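Long-range contacts in PBP5 (Haemophilus influenzae, PDB 3A3J), which removes the C-terminal D-alanine from the peptide side chains of cell-wall precursors, acting as a serine D-alanyl-D-alanine carboxypeptidase: residues M78-N83 against G100-V105; N57-T62 against V86-L91; G316-K321 against N335-N340. All coordinates share one frame; numbering follows the deposited sequence.

Overall arrangement
Contacts 1 and 2 are neighbours in the carboxypeptidase domain, their centres about 11 Å apart, while contact 3 sits in the C-terminal beta domain, its centre about 51 Å from that of contact 1 and about 47 Å from that of contact 2. Along the chain the segments of the first two alternate: 57-62, 78-83, 86-91, 100-105. Contact 2 runs into helix 88-98 and contact 1 lies on the next helix, 101-112; they touch where Leu-80 meets Leu-91 and Met-78 packs against the backbone at Asp-90. Contact 3 follows both, within the hairpin of strands 318-326 and 329-338. Contact 1 borders the active site through Gly-100, contact 2 is a layer further out, and contact 3 lies far away.

Contact 1 of 3, residues M78-N83 against G100-V105; sequences MFLDLN and GNDATV
Met-78 comes alongside Gly-100 with their CA atoms 4.7 Å apart, and from there the irregular segment 78-83 diverges from helix 101-112, whose N-cap position Gly-100 occupies. The turn at Phe-79, which has a positive phi of 65°, brings the amides of Met-78 and Leu-80 round the carboxylate of Asp-102. Met-78 N donates to Asp-102 OD1 at 2.9 Å, almost straight and on the syn side. Leu-80 N reaches Asp-102 OD2 at 3.0 Å, also nearly linear but from above the carboxylate plane. Chi1 of 48° sets Asp-102 CG between its backbone N and carbonyl carbon, keeping OD1 near the next amide, Ala-103 N, whose bond to it on the anti side is short (2.7 Å) but clearly bent (130°).

The apolar contact is Met-78 SD on Ala-103 CB, 3.7 Å apart. Leu-80 covers Asp-102, with CG against OD2 and CD1 3.7 Å from the carbonyl O. Phe-177 and Phe-179 border the Met-78 side chain.

The amides of Met-78 and Leu-80 thus tie the turn to the helix just beyond the active-site residue Ser-99, while Ala-103 N holds the buried carboxylate from its own segment; together the three probably favour its ionised form.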
loop_
_atom_site.group_PDB
_atom_site.type_symbol
_atom_site.label_atom_id
_atom_site.label_comp_id
_atom_site.label_asym_id
_atom_site.label_seq_id
_atom_site.Cartn_x
_atom_site.Cartn_y
_atom_site.Cartn_z
ATOM N N MET A 78 1.693 2.671 -24.135
ATOM C CA MET A 78 0.324 2.701 -24.545
ATOM C C MET A 78 0.121 3.125 -26.036
ATOM O O MET A 78 -0.982 3.138 -26.549
ATOM C CB MET A 78 -0.479 3.510 -23.522
ATOM C CG MET A 78 -1.206 4.716 -23.989
ATOM S SD MET A 78 -1.950 5.432 -22.546
ATOM C CE MET A 78 -3.588 5.899 -23.130
ATOM N N PHE A 79 1.229 3.376 -26.728
ATOM C CA PHE A 79 1.221 3.867 -28.139
ATOM C C PHE A 79 0.631 5.238 -28.402
ATOM O O PHE A 79 -0.211 5.370 -29.291
ATOM C CB PHE A 79 0.695 2.818 -29.136
ATOM C CG PHE A 79 1.419 1.527 -29.071
ATOM C CD1 PHE A 79 2.528 1.288 -29.866
ATOM C CD2 PHE A 79 0.997 0.528 -28.172
ATOM C CE1 PHE A 79 3.223 0.080 -29.767
ATOM C CE2 PHE A 79 1.663 -0.671 -28.078
ATOM C CZ PHE A 79 2.770 -0.930 -28.852
ATOM N N LEU A 80 1.108 6.256 -27.654
ATOM C CA LEU A 80 0.656 7.669 -27.817
ATOM C C LEU A 80 1.274 8.238 -29.084
ATOM O O LEU A 80 2.503 8.183 -29.238
ATOM C CB LEU A 80 1.084 8.541 -26.621
ATOM C CG LEU A 80 0.521 8.119 -25.249
ATOM C CD1 LEU A 80 0.981 9.090 -24.214
ATOM C CD2 LEU A 80 -1.015 8.010 -25.232
ATOM N N ASP A 81 0.441 8.741 -29.984
ATOM C CA ASP A 81 0.958 9.327 -31.262
ATOM C C ASP A 81 1.163 10.839 -31.150
ATOM O O ASP A 81 0.419 11.544 -30.462
ATOM C CB ASP A 81 0.012 9.052 -32.414
ATOM C CG ASP A 81 0.108 7.636 -32.881
ATOM O OD1 ASP A 81 1.203 7.037 -32.734
ATOM O OD2 ASP A 81 -0.914 7.114 -33.329
ATOM N N LEU A 82 2.197 11.315 -31.825
ATOM C CA LEU A 82 2.590 12.705 -31.807
ATOM C C LEU A 82 1.421 13.553 -32.247
ATOM O O LEU A 82 0.666 13.191 -33.130
ATOM C CB LEU A 82 3.788 12.898 -32.731
ATOM C CG LEU A 82 4.480 14.262 -32.704
ATOM C CD1 LEU A 82 4.994 14.518 -31.319
ATOM C CD2 LEU A 82 5.655 14.338 -33.686
ATOM N N ASN A 83 1.201 14.643 -31.557
ATOM C CA ASN A 83 0.192 15.614 -31.974
ATOM C C ASN A 83 -1.236 15.145 -31.824
ATOM O O ASN A 83 -2.123 15.623 -32.517
ATOM C CB ASN A 83 0.459 16.117 -33.416
ATOM C CG ASN A 83 -0.392 17.330 -33.774
ATOM O OD1 ASN A 83 -0.554 18.263 -32.967
ATOM N ND2 ASN A 83 -0.987 17.304 -34.964
ATOM N N GLY A 100 2.196 1.921 -19.265
ATOM C CA GLY A 100 2.634 2.694 -20.483
ATOM C C GLY A 100 3.705 3.729 -20.148
ATOM O O GLY A 100 3.432 4.638 -19.405
ATOM N N ASN A 101 4.912 3.570 -20.667
ATOM C CA ASN A 101 6.025 4.541 -20.356
ATOM C C ASN A 101 5.793 5.965 -20.902
ATOM O O ASN A 101 6.119 7.006 -20.248
ATOM C CB ASN A 101 7.380 3.985 -20.766
ATOM C CG ASN A 101 7.841 2.933 -19.805
ATOM O OD1 ASN A 101 7.391 2.910 -18.661
ATOM N ND2 ASN A 101 8.701 2.043 -20.244
ATOM N N ASP A 102 5.198 5.973 -22.094
ATOM C CA ASP A 102 4.841 7.193 -22.779
ATOM C C ASP A 102 3.734 7.842 -21.976
ATOM O O ASP A 102 3.765 9.060 -21.743
ATOM C CB ASP A 102 4.403 6.907 -24.262
ATOM C CG ASP A 102 3.379 5.747 -24.391
ATOM O OD1 ASP A 102 2.904 5.162 -23.352
ATOM O OD2 ASP A 102 3.048 5.430 -25.564
ATOM N N ALA A 103 2.782 7.050 -21.490
ATOM C CA ALA A 103 1.709 7.637 -20.641
ATOM C C ALA A 103 2.226 8.267 -19.368
ATOM O O ALA A 103 1.622 9.218 -18.915
ATOM C CB ALA A 103 0.687 6.602 -20.248
ATOM N N THR A 104 3.307 7.745 -18.771
ATOM C CA THR A 104 3.725 8.325 -17.531
ATOM C C THR A 104 4.396 9.734 -17.744
ATOM O O THR A 104 4.259 10.680 -16.906
ATOM C CB THR A 104 4.690 7.449 -16.782
ATOM O OG1 THR A 104 5.878 7.364 -17.522
ATOM C CG2 THR A 104 4.173 6.069 -16.568
ATOM N N VAL A 105 5.171 9.845 -18.822
ATOM C CA VAL A 105 5.775 11.110 -19.187
ATOM C C VAL A 105 4.665 12.104 -19.503
ATOM O O VAL A 105 4.672 13.231 -18.966
ATOM C CB VAL A 105 6.710 10.926 -20.375
ATOM C CG1 VAL A 105 7.022 12.281 -21.003
ATOM C CG2 VAL A 105 7.994 10.236 -19.871
#

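Contact 2 of 3, residues N57-T62 against V86-L91; sequences NTDMVT and VSVADL
Met-60 and Val-61 run antiparallel to Ser-87 and Val-86 in a two-stranded ladder, Met-60 and Ser-87 forming the non-hydrogen-bonded pair and Val-61 and Val-86 the hydrogen-bonded one, with both bonds of the latter 2.8 Å long: Val-61 N to Val-86 O and Val-86 N to Val-61 O. The bonding then passes from strand to helix. Asp-59 O takes Val-88 N at 2.9 Å in a bent bond (141°), and Asn-57 O receives Ala-89 N at 3.1 Å.

Met-60, turned back at chi2 (-50°) and chi3 (-75°), curls SD and CE over the Ser-87 backbone, with SD 3.8 Å from Ser-87 CB. Across the sheet from Met-60, Val-61 CG2 meets the tips of Val-88 and Leu-91, 3.9 Å from Leu-91 CD1. Val-88 CG2 also abuts Asp-59 CB at 3.6 Å, while the carboxylate of Asp-59 is engaged by His-56 N and His-110 NE2. At the outer end, the Asn-57 amide nitrogen lies over Ala-89.

Ser-87 OG accepts the amide of Asp-90 at 3.0 Å. This is a classical serine N-cap, marking the switch from strand 85-87 into helix 88-98 within the helical part of the penicillin-binding fold.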
loop_
_atom_site.group_PDB
_atom_site.type_symbol
_atom_site.label_atom_id
_atom_site.label_comp_id
_atom_site.label_asym_id
_atom_site.label_seq_id
_atom_site.Cartn_x
_atom_site.Cartn_y
_atom_site.Cartn_z
ATOM N N ASN A 57 -10.146 13.926 -14.743
ATOM C CA ASN A 57 -10.014 12.850 -15.716
ATOM C C ASN A 57 -10.295 13.317 -17.147
ATOM O O ASN A 57 -9.834 12.726 -18.110
ATOM C CB ASN A 57 -11.004 11.722 -15.397
ATOM C CG ASN A 57 -10.483 10.797 -14.370
ATOM O OD1 ASN A 57 -11.198 10.396 -13.461
ATOM N ND2 ASN A 57 -9.239 10.452 -14.482
ATOM N N THR A 58 -11.137 14.316 -17.287
ATOM C CA THR A 58 -11.460 14.828 -18.609
ATOM C C THR A 58 -10.390 15.788 -19.151
ATOM O O THR A 58 -10.470 16.208 -20.309
ATOM C CB THR A 58 -12.742 15.558 -18.553
ATOM O OG1 THR A 58 -12.719 16.343 -17.342
ATOM C CG2 THR A 58 -13.884 14.532 -18.479
ATOM N N ASP A 59 -9.348 16.102 -18.391
ATOM C CA ASP A 59 -8.319 16.902 -19.046
ATOM C C ASP A 59 -7.814 16.221 -20.332
ATOM O O ASP A 59 -7.500 15.061 -20.328
ATOM C CB ASP A 59 -7.176 17.207 -18.107
ATOM C CG ASP A 59 -7.641 17.931 -16.883
ATOM O OD1 ASP A 59 -8.743 18.516 -16.905
ATOM O OD2 ASP A 59 -6.904 17.940 -15.899
ATOM N N MET A 60 -7.739 16.976 -21.421
ATOM C CA MET A 60 -7.182 16.491 -22.697
ATOM C C MET A 60 -5.760 16.956 -22.686
ATOM O O MET A 60 -5.509 18.160 -22.507
ATOM C CB MET A 60 -7.947 17.077 -23.875
ATOM C CG MET A 60 -9.384 16.593 -23.955
ATOM S SD MET A 60 -9.465 14.733 -23.831
ATOM C CE MET A 60 -8.899 14.208 -25.457
ATOM N N VAL A 61 -4.826 16.025 -22.809
ATOM C CA VAL A 61 -3.424 16.338 -22.738
ATOM C C VAL A 61 -2.825 16.186 -24.144
ATOM O O VAL A 61 -3.066 15.165 -24.816
ATOM C CB VAL A 61 -2.717 15.348 -21.812
ATOM C CG1 VAL A 61 -1.166 15.544 -21.759
ATOM C CG2 VAL A 61 -3.273 15.501 -20.421
ATOM N N THR A 62 -1.997 17.151 -24.565
ATOM C CA THR A 62 -1.394 17.129 -25.927
ATOM C C THR A 62 -0.169 16.308 -25.966
ATOM O O THR A 62 0.703 16.530 -25.190
ATOM C CB THR A 62 -0.976 18.560 -26.346
ATOM O OG1 THR A 62 -2.154 19.325 -26.406
ATOM C CG2 THR A 62 -0.320 18.577 -27.758
ATOM N N VAL A 86 -5.137 13.439 -25.586
ATOM C CA VAL A 86 -5.510 12.192 -24.840
ATOM C C VAL A 86 -5.956 12.499 -23.413
ATOM O O VAL A 86 -5.262 13.213 -22.696
ATOM C CB VAL A 86 -4.304 11.204 -24.796
ATOM C CG1 VAL A 86 -4.682 9.858 -24.129
ATOM C CG2 VAL A 86 -3.842 10.945 -26.171
ATOM N N SER A 87 -7.083 11.934 -22.984
ATOM C CA SER A 87 -7.592 12.260 -21.660
ATOM C C SER A 87 -6.730 11.691 -20.512
ATOM O O SER A 87 -6.015 10.689 -20.635
ATOM C CB SER A 87 -9.019 11.768 -21.492
ATOM O OG SER A 87 -8.889 10.353 -21.366
ATOM N N VAL A 88 -6.781 12.383 -19.394
ATOM C CA VAL A 88 -6.076 11.956 -18.211
ATOM C C VAL A 88 -6.593 10.547 -17.816
ATOM O O VAL A 88 -5.798 9.680 -17.483
ATOM C CB VAL A 88 -6.308 12.987 -17.085
ATOM C CG1 VAL A 88 -6.120 12.368 -15.723
ATOM C CG2 VAL A 88 -5.375 14.223 -17.264
ATOM N N ALA A 89 -7.894 10.299 -17.925
ATOM C CA ALA A 89 -8.453 8.910 -17.679
ATOM C C ALA A 89 -7.708 7.866 -18.522
ATOM O O ALA A 89 -7.182 6.893 -17.997
ATOM C CB ALA A 89 -9.938 8.880 -18.024
ATOM N N ASP A 90 -7.568 8.094 -19.831
ATOM C CA ASP A 90 -6.850 7.099 -20.646
ATOM C C ASP A 90 -5.462 6.985 -20.225
ATOM O O ASP A 90 -4.910 5.872 -20.150
ATOM C CB ASP A 90 -6.864 7.421 -22.167
ATOM C CG ASP A 90 -8.203 7.062 -22.813
ATOM O OD1 ASP A 90 -8.849 6.190 -22.231
ATOM O OD2 ASP A 90 -8.614 7.601 -23.875
ATOM N N LEU A 91 -4.827 8.123 -19.952
ATOM C CA LEU A 91 -3.404 8.055 -19.639
ATOM C C LEU A 91 -3.140 7.235 -18.367
ATOM O O LEU A 91 -2.258 6.448 -18.292
ATOM C CB LEU A 91 -2.813 9.468 -19.524
ATOM C CG LEU A 91 -2.753 10.326 -20.814
ATOM C CD1 LEU A 91 -2.336 11.723 -20.413
ATOM C CD2 LEU A 91 -1.692 9.665 -21.683
#

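Contact 3 of 3, residues G316-K321 against N335-N340; sequences GQVIGK and NLQVMN
Ile-319 packs against Leu-336 and Val-338 on the buried side of two antiparallel strands, whose local axes make an angle of 146°. The closest carbons are Ile-319 CG2 and Val-338 CG2, at 3.4 Å, tighter than normal van der Waals contact. The Ile-319 side chain meets Val-338 at about a right angle. Chi1 of 44° puts CG1 between the backbone N and carbonyl carbon, and from there CD1 extends to within 4.0 Å of Leu-336 CG. Leu-280 lies against both Ile-319 and Leu-336, and Leu-304 also touches both, so the neighbouring strands on either side of the hairpin contribute to this packing.

Strands 318-326 and 329-338 form a beta hairpin in the six-stranded sheet of the C-terminal domain, and here it carries a classic beta bulge: Ile-319 and Gly-320 together face Leu-336. Ile-319 N donates to Leu-336 O, whereas Leu-336 N returns a bond to Gly-320 O at 2.9 Å. The backbone angles of Gly-320, with phi at 166°, suit a residue lacking a CB. At the far end of the ladder Gly-316 N donates to Val-338 O, 2.8 Å away.

The solvent side is held by polar tips more than by close carbon packing. Val-318 sets CG2 3.9 Å from Gln-337 CG, beside the amide of Asn-335. Lys-321 begins by pointing away, then bends at chi2 to bring NZ back to Asn-335 OD1, 2.9 Å off. At the other end Gln-337 NE2 grips Gly-316 O at 2.8 Å with that oxygen near its amide plane, while Phe-283 N supplies a bond to Gln-337 OE1.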
loop_
_atom_site.group_PDB
_atom_site.type_symbol
_atom_site.label_atom_id
_atom_site.label_comp_id
_atom_site.label_asym_id
_atom_site.label_seq_id
_atom_site.Cartn_x
_atom_site.Cartn_y
_atom_site.Cartn_z
ATOM N N GLY A 316 -8.792 13.107 23.555
ATOM C CA GLY A 316 -7.726 12.587 22.681
ATOM C C GLY A 316 -6.416 12.263 23.358
ATOM O O GLY A 316 -5.535 11.622 22.791
ATOM N N GLN A 317 -6.261 12.703 24.596
ATOM C CA GLN A 317 -4.997 12.502 25.279
ATOM C C GLN A 317 -4.649 11.025 25.456
ATOM O O GLN A 317 -5.495 10.223 25.841
ATOM C CB GLN A 317 -5.049 13.213 26.638
ATOM C CG GLN A 317 -3.763 13.138 27.432
ATOM C CD GLN A 317 -3.867 13.987 28.714
ATOM O OE1 GLN A 317 -4.772 14.831 28.871
ATOM N NE2 GLN A 317 -2.964 13.731 29.637
ATOM N N VAL A 318 -3.404 10.670 25.158
ATOM C CA VAL A 318 -2.933 9.327 25.382
ATOM C C VAL A 318 -2.443 9.143 26.817
ATOM O O VAL A 318 -1.424 9.708 27.205
ATOM C CB VAL A 318 -1.754 8.949 24.424
ATOM C CG1 VAL A 318 -1.199 7.615 24.792
ATOM C CG2 VAL A 318 -2.204 8.981 22.936
ATOM N N ILE A 319 -3.122 8.301 27.581
ATOM C CA ILE A 319 -2.811 8.109 28.968
ATOM C C ILE A 319 -2.329 6.681 29.203
ATOM O O ILE A 319 -2.113 6.261 30.340
ATOM C CB ILE A 319 -4.049 8.431 29.832
ATOM C CG1 ILE A 319 -5.326 7.823 29.233
ATOM C CG2 ILE A 319 -4.291 9.921 29.842
ATOM C CD1 ILE A 319 -5.428 6.298 29.314
ATOM N N GLY A 320 -2.135 5.907 28.140
ATOM C CA GLY A 320 -1.718 4.501 28.347
ATOM C C GLY A 320 -1.847 3.640 27.101
ATOM O O GLY A 320 -1.928 4.149 25.996
ATOM N N LYS A 321 -1.916 2.338 27.305
ATOM C CA LYS A 321 -1.836 1.364 26.243
ATOM C C LYS A 321 -2.804 0.201 26.512
ATOM O O LYS A 321 -3.051 -0.154 27.666
ATOM C CB LYS A 321 -0.407 0.835 26.222
ATOM C CG LYS A 321 0.163 0.609 24.830
ATOM C CD LYS A 321 0.778 1.860 24.208
ATOM C CE LYS A 321 1.373 1.527 22.833
ATOM N NZ LYS A 321 2.245 2.603 22.288
ATOM N N ASN A 335 -2.518 2.510 21.608
ATOM C CA ASN A 335 -2.758 3.568 22.548
ATOM C C ASN A 335 -4.159 3.582 23.095
ATOM O O ASN A 335 -5.078 3.141 22.457
ATOM C CB ASN A 335 -2.417 4.929 21.936
ATOM C CG ASN A 335 -0.965 5.058 21.658
ATOM O OD1 ASN A 335 -0.132 4.322 22.217
ATOM N ND2 ASN A 335 -0.627 5.986 20.804
ATOM N N LEU A 336 -4.290 4.103 24.305
ATOM C CA LEU A 336 -5.589 4.284 24.942
ATOM C C LEU A 336 -5.704 5.756 25.232
ATOM O O LEU A 336 -4.778 6.356 25.766
ATOM C CB LEU A 336 -5.590 3.516 26.240
ATOM C CG LEU A 336 -6.871 3.371 27.026
ATOM C CD1 LEU A 336 -7.984 2.731 26.211
ATOM C CD2 LEU A 336 -6.517 2.495 28.239
ATOM N N GLN A 337 -6.837 6.342 24.906
ATOM C CA GLN A 337 -6.975 7.769 25.062
ATOM C C GLN A 337 -8.156 8.150 25.912
ATOM O O GLN A 337 -9.125 7.399 26.080
ATOM C CB GLN A 337 -7.101 8.490 23.696
ATOM C CG GLN A 337 -6.030 8.183 22.661
ATOM C CD GLN A 337 -6.544 8.522 21.244
ATOM O OE1 GLN A 337 -7.151 7.676 20.582
ATOM N NE2 GLN A 337 -6.383 9.788 20.826
ATOM N N VAL A 338 -8.065 9.358 26.443
ATOM C CA VAL A 338 -9.160 9.966 27.156
ATOM C C VAL A 338 -10.175 10.433 26.071
ATOM O O VAL A 338 -9.783 10.980 25.038
ATOM C CB VAL A 338 -8.568 11.169 27.993
ATOM C CG1 VAL A 338 -9.672 12.081 28.567
ATOM C CG2 VAL A 338 -7.565 10.636 29.088
ATOM N N MET A 339 -11.458 10.215 26.300
ATOM C CA MET A 339 -12.479 10.406 25.265
ATOM C C MET A 339 -13.243 11.713 25.436
ATOM O O MET A 339 -13.798 12.238 24.470
ATOM C CB MET A 339 -13.508 9.280 25.307
ATOM C CG MET A 339 -12.914 7.923 25.205
ATOM S SD MET A 339 -12.016 7.631 23.636
ATOM C CE MET A 339 -10.411 8.281 23.971
ATOM N N ASN A 340 -13.314 12.212 26.677
ATOM C CA ASN A 340 -13.908 13.526 26.939
ATOM C C ASN A 340 -12.952 14.419 27.758
ATOM O O ASN A 340 -12.059 13.892 28.474
ATOM C CB ASN A 340 -15.321 13.386 27.567
ATOM C CG ASN A 340 -15.682 11.907 28.013
ATOM O OD1 ASN A 340 -15.232 11.382 29.091
ATOM N ND2 ASN A 340 -16.540 11.257 27.206
#